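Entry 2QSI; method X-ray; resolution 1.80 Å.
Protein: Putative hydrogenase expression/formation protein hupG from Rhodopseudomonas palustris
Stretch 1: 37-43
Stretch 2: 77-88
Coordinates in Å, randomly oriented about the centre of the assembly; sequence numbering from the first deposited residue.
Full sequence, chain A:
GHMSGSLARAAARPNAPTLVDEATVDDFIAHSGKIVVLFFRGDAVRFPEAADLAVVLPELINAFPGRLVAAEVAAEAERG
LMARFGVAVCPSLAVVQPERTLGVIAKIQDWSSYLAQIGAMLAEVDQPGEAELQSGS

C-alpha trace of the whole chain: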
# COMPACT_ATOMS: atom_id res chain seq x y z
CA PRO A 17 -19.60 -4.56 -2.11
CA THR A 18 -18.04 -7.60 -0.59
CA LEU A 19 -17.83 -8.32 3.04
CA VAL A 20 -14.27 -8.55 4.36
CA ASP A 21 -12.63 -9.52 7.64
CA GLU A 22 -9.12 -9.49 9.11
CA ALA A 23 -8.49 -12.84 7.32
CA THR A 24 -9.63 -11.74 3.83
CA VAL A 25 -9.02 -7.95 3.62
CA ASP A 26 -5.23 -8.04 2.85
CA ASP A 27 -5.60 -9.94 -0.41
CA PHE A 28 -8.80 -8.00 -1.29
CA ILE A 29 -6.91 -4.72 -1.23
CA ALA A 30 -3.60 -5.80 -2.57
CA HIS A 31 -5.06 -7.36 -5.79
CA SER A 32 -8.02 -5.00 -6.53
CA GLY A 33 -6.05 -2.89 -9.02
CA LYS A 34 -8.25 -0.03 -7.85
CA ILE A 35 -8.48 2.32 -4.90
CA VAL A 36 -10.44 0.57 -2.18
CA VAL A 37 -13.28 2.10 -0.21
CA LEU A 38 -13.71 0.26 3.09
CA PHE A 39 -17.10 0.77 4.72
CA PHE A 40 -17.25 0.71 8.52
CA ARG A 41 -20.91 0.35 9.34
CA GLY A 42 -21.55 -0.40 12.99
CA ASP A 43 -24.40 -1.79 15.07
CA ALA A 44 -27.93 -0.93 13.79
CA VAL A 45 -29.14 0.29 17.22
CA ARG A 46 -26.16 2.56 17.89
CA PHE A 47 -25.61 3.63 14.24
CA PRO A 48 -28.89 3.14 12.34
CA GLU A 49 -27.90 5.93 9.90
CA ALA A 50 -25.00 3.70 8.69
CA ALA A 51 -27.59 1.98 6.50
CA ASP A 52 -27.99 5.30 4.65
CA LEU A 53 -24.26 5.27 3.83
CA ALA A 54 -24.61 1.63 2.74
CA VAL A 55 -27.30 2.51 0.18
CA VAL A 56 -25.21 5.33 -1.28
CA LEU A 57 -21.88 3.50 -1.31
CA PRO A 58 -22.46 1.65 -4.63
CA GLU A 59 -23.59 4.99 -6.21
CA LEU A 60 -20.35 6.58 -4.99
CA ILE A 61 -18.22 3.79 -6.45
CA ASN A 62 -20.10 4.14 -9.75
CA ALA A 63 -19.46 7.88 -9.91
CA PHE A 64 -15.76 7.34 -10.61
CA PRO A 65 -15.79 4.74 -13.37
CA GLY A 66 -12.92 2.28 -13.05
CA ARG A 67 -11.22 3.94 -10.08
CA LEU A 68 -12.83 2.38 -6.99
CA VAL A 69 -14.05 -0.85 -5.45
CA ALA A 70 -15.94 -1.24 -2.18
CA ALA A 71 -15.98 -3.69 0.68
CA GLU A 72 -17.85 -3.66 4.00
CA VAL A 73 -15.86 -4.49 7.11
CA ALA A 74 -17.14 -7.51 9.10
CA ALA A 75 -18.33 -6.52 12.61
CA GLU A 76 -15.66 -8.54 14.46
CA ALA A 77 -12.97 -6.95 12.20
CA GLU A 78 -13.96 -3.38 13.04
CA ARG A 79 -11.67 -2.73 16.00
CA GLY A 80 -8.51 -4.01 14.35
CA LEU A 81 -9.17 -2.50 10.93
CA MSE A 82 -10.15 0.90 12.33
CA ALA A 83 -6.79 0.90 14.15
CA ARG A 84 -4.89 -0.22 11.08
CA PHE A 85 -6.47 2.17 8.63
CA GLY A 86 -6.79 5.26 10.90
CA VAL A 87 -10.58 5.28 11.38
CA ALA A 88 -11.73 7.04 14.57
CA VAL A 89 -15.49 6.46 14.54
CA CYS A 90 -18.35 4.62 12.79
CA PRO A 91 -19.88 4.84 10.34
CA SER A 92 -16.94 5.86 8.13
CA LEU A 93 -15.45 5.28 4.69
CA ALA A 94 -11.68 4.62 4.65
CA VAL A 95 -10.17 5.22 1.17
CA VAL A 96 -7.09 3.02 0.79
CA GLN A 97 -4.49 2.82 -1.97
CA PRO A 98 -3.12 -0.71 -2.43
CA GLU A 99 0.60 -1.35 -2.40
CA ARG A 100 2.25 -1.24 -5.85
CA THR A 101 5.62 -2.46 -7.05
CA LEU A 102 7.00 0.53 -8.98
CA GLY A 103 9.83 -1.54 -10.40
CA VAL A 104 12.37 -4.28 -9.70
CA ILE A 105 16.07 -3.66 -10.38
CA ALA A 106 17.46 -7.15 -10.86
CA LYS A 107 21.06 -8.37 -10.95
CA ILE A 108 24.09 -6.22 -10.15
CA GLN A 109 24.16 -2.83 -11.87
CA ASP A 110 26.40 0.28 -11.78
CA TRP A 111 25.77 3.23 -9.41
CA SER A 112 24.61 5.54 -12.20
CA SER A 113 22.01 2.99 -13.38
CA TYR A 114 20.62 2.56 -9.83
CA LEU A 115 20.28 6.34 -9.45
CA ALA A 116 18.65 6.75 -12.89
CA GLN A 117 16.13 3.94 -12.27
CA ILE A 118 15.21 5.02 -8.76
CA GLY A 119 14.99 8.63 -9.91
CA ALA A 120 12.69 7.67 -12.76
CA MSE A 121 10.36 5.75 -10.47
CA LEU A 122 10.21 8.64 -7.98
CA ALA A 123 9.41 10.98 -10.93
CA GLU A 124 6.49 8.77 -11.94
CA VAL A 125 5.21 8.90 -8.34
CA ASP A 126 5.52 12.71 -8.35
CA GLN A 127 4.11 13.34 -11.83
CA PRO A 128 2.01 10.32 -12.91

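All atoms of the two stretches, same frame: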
# COMPACT_ATOMS: atom_id res chain seq x y z
N VAL A 37 -12.48 1.39 -1.19
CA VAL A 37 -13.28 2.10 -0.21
C VAL A 37 -13.79 1.06 0.81
O VAL A 37 -14.62 0.17 0.48
CB VAL A 37 -14.44 2.83 -0.87
CG1 VAL A 37 -15.23 3.65 0.18
CG2 VAL A 37 -13.92 3.75 -1.99
N LEU A 38 -13.28 1.15 2.03
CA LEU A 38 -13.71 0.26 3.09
C LEU A 38 -14.77 0.97 3.88
O LEU A 38 -14.55 2.10 4.35
CB LEU A 38 -12.58 -0.09 4.05
CG LEU A 38 -11.40 -0.87 3.49
CD1 LEU A 38 -10.34 -1.05 4.61
CD2 LEU A 38 -11.87 -2.16 2.85
N PHE A 39 -15.91 0.29 4.01
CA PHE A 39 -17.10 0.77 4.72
C PHE A 39 -17.16 0.16 6.10
O PHE A 39 -17.34 -1.06 6.26
CB PHE A 39 -18.35 0.39 3.91
CG PHE A 39 -19.64 0.66 4.60
CD1 PHE A 39 -19.83 1.79 5.36
CD2 PHE A 39 -20.72 -0.21 4.41
CE1 PHE A 39 -21.10 2.03 5.97
CE2 PHE A 39 -21.91 0.01 4.99
CZ PHE A 39 -22.10 1.14 5.78
N PHE A 40 -17.01 1.04 7.10
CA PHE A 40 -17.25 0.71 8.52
C PHE A 40 -18.65 1.16 8.90
O PHE A 40 -18.98 2.37 8.92
CB PHE A 40 -16.21 1.41 9.40
CG PHE A 40 -14.80 0.92 9.16
CD1 PHE A 40 -14.24 -0.06 9.99
CD2 PHE A 40 -14.03 1.40 8.09
CE1 PHE A 40 -12.92 -0.49 9.80
CE2 PHE A 40 -12.75 0.91 7.85
CZ PHE A 40 -12.20 -0.05 8.70
N ARG A 41 -19.48 0.16 9.15
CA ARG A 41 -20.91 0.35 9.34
C ARG A 41 -21.23 0.59 10.80
O ARG A 41 -21.52 1.72 11.20
CB ARG A 41 -21.70 -0.87 8.79
CG ARG A 41 -23.21 -0.72 8.97
CD ARG A 41 -23.95 -2.03 8.72
NE ARG A 41 -23.97 -2.46 7.32
CZ ARG A 41 -24.88 -2.12 6.40
NH1 ARG A 41 -25.91 -1.33 6.70
NH2 ARG A 41 -24.76 -2.63 5.19
N GLY A 42 -21.15 -0.46 11.61
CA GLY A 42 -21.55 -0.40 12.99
C GLY A 42 -22.91 -1.01 13.30
O GLY A 42 -23.75 -1.25 12.43
N ASP A 43 -23.13 -1.24 14.59
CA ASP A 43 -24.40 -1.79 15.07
C ASP A 43 -25.59 -0.92 14.67
O ASP A 43 -25.49 0.30 14.68
CB ASP A 43 -24.33 -1.89 16.61
CG ASP A 43 -25.64 -2.31 17.20
OD1 ASP A 43 -25.99 -3.49 17.05
OD2 ASP A 43 -26.30 -1.44 17.82
N ALA A 77 -14.19 -7.54 12.77
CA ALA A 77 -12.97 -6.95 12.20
C ALA A 77 -12.83 -5.45 12.44
O ALA A 77 -11.76 -4.86 12.20
CB ALA A 77 -12.93 -7.22 10.71
N GLU A 78 -13.92 -4.82 12.89
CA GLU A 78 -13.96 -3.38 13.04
C GLU A 78 -12.82 -2.82 13.89
O GLU A 78 -12.14 -1.92 13.46
CB GLU A 78 -15.30 -2.91 13.57
CG GLU A 78 -16.41 -3.11 12.57
CD GLU A 78 -17.79 -2.91 13.12
OE1 GLU A 78 -17.95 -2.72 14.35
OE2 GLU A 78 -18.73 -2.96 12.31
N ARG A 79 -12.63 -3.34 15.09
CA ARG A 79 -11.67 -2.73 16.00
C ARG A 79 -10.27 -2.72 15.40
O ARG A 79 -9.60 -1.68 15.36
CB ARG A 79 -11.68 -3.45 17.35
CG ARG A 79 -10.88 -2.71 18.42
CD ARG A 79 -11.52 -2.85 19.81
NE ARG A 79 -12.88 -2.27 19.82
CZ ARG A 79 -14.03 -2.94 19.69
NH1 ARG A 79 -14.06 -4.26 19.51
NH2 ARG A 79 -15.18 -2.27 19.73
N GLY A 80 -9.84 -3.88 14.92
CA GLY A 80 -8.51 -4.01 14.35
C GLY A 80 -8.32 -3.24 13.05
O GLY A 80 -7.26 -2.67 12.81
N LEU A 81 -9.34 -3.19 12.20
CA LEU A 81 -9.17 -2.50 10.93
C LEU A 81 -9.27 -0.98 11.08
O LEU A 81 -8.61 -0.21 10.32
CB LEU A 81 -10.11 -3.08 9.85
CG LEU A 81 -9.78 -4.52 9.38
CD1 LEU A 81 -10.63 -4.89 8.13
CD2 LEU A 81 -8.24 -4.82 9.15
N MSE A 82 -10.04 -0.52 12.06
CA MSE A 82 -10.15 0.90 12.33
C MSE A 82 -8.77 1.41 12.78
O MSE A 82 -8.32 2.44 12.34
CB MSE A 82 -11.20 1.18 13.41
CG MSE A 82 -12.61 1.00 12.95
SE MSE A 82 -13.83 1.15 14.43
CE MSE A 82 -13.80 3.09 14.67
N ALA A 83 -8.14 0.63 13.65
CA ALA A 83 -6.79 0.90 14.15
C ALA A 83 -5.78 0.90 13.02
O ALA A 83 -4.98 1.80 12.88
CB ALA A 83 -6.42 -0.14 15.21
N ARG A 84 -5.85 -0.11 12.18
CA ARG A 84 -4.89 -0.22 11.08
C ARG A 84 -5.02 0.92 10.09
O ARG A 84 -4.02 1.45 9.62
CB ARG A 84 -5.11 -1.52 10.36
CG ARG A 84 -4.30 -1.66 9.10
CD ARG A 84 -4.51 -3.01 8.58
NE ARG A 84 -4.12 -3.10 7.19
CZ ARG A 84 -4.23 -4.22 6.49
NH1 ARG A 84 -4.71 -5.32 7.06
NH2 ARG A 84 -3.90 -4.24 5.22
N PHE A 85 -6.25 1.26 9.72
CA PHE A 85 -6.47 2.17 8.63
C PHE A 85 -6.65 3.63 9.06
O PHE A 85 -6.77 4.48 8.23
CB PHE A 85 -7.62 1.68 7.74
CG PHE A 85 -7.28 0.43 6.96
CD1 PHE A 85 -6.31 0.47 5.98
CD2 PHE A 85 -7.95 -0.76 7.20
CE1 PHE A 85 -5.99 -0.68 5.26
CE2 PHE A 85 -7.64 -1.91 6.50
CZ PHE A 85 -6.63 -1.87 5.54
N GLY A 86 -6.65 3.90 10.36
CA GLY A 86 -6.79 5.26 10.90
C GLY A 86 -8.21 5.79 10.98
O GLY A 86 -8.44 6.95 10.72
N VAL A 87 -9.16 4.92 11.28
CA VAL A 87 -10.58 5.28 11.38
C VAL A 87 -10.90 5.47 12.85
O VAL A 87 -10.63 4.58 13.66
CB VAL A 87 -11.48 4.18 10.78
CG1 VAL A 87 -12.97 4.60 10.83
CG2 VAL A 87 -11.07 3.88 9.32
N ALA A 88 -11.46 6.62 13.18
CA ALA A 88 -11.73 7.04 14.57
C ALA A 88 -13.09 6.58 15.04
O ALA A 88 -13.24 6.12 16.19
CB ALA A 88 -11.61 8.57 14.68
O HOH W 1 -18.37 -2.37 9.64

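No direct hydrogen bond joins the two stretches; the one polar link between them runs through a single water. Water 1 accepts a hydrogen bond from the backbone of Arg-41 (Arg-41 N to water O, 2.8 Å) and donates one to the carboxylate of Glu-78 (water O to Glu-78 OE2, 2.8 Å). The bridge lies just beyond the end of strand 37-40, where the chain passes into a loop and the amide of Arg-41 is bonded to the water. Glu-78 reaches this point by extension: its CA-to-CB bond points sideways, but with chi1 m and chi2 t the carboxylate comes nearer to the loop that follows the strand. Its OE2 also lies 3.5 Å from Gly-42 N, a close polar approach that is not a hydrogen bond, while OE1 is satisfied elsewhere in the structure.

Most of the remaining contact is apolar. Strand 37-40 and helix 78-85 run at 134° between their N-to-C directions, closer to antiparallel than to parallel, and their axes approach to 10.4 Å. The register follows this orientation: Phe-40 CA is 6.9 Å from Glu-78 CA near the start of the helix, whereas Leu-38 CA is 9.3 Å from Phe-85 CA near its end. Side chains therefore fill the space between the backbones. Alternation along the strand directs Leu-38 and Phe-40 toward the helix, leaving Val-37 and Phe-39 out of its reach.

Phe-40 is the centre of the packing, with 121 Å² covered by the other stretch. Its chi1 is m, and the ring enters a pocket lined by successive parts of stretch 2. Phe-40 CE1 approaches CG of Met-82, which is present as selenomethionine, at 3.5 Å, and Leu-81 CB at 3.8 Å; the latter lies at the ring edge, near its plane. The carbonyl of Glu-78 is also at the edge, with its O 4.0 Å from Phe-40 CE1. That oxygen already accepts the helical hydrogen bond from Met-82 N (2.9 Å), so the ring packs beside an occupied backbone acceptor. On another part of the ring, Phe-40 CE2 meets Val-87 CG2 at 3.7 Å.

Val-87 follows a turn at the end of the helix. Gly-86 leaves helical geometry with a positive phi of 82°, a conformation that favours glycine, and Val-87 N bonds to Met-82 O at 2.8 Å. The same oxygen, Met-82 O, receives a weak bond from Gly-86 N (3.0 Å). Val-87 is thus held close to the helix end with its CA-to-CB bond directed toward the strand.

Farther back along the strand, Leu-38 makes a separate contact with Phe-85. Its CD1 methyl sits over one face of the ring, 3.8 Å from the Phe-85 ring centroid and 27° off the normal, a CH-pi arrangement in which the weakly polarised methyl meets the pi electrons. The closest pair is Leu-38 CD1 to Phe-85 CE2, 3.4 Å. Both residues are buried, and the contact adds to the apolar packing around Phe-40.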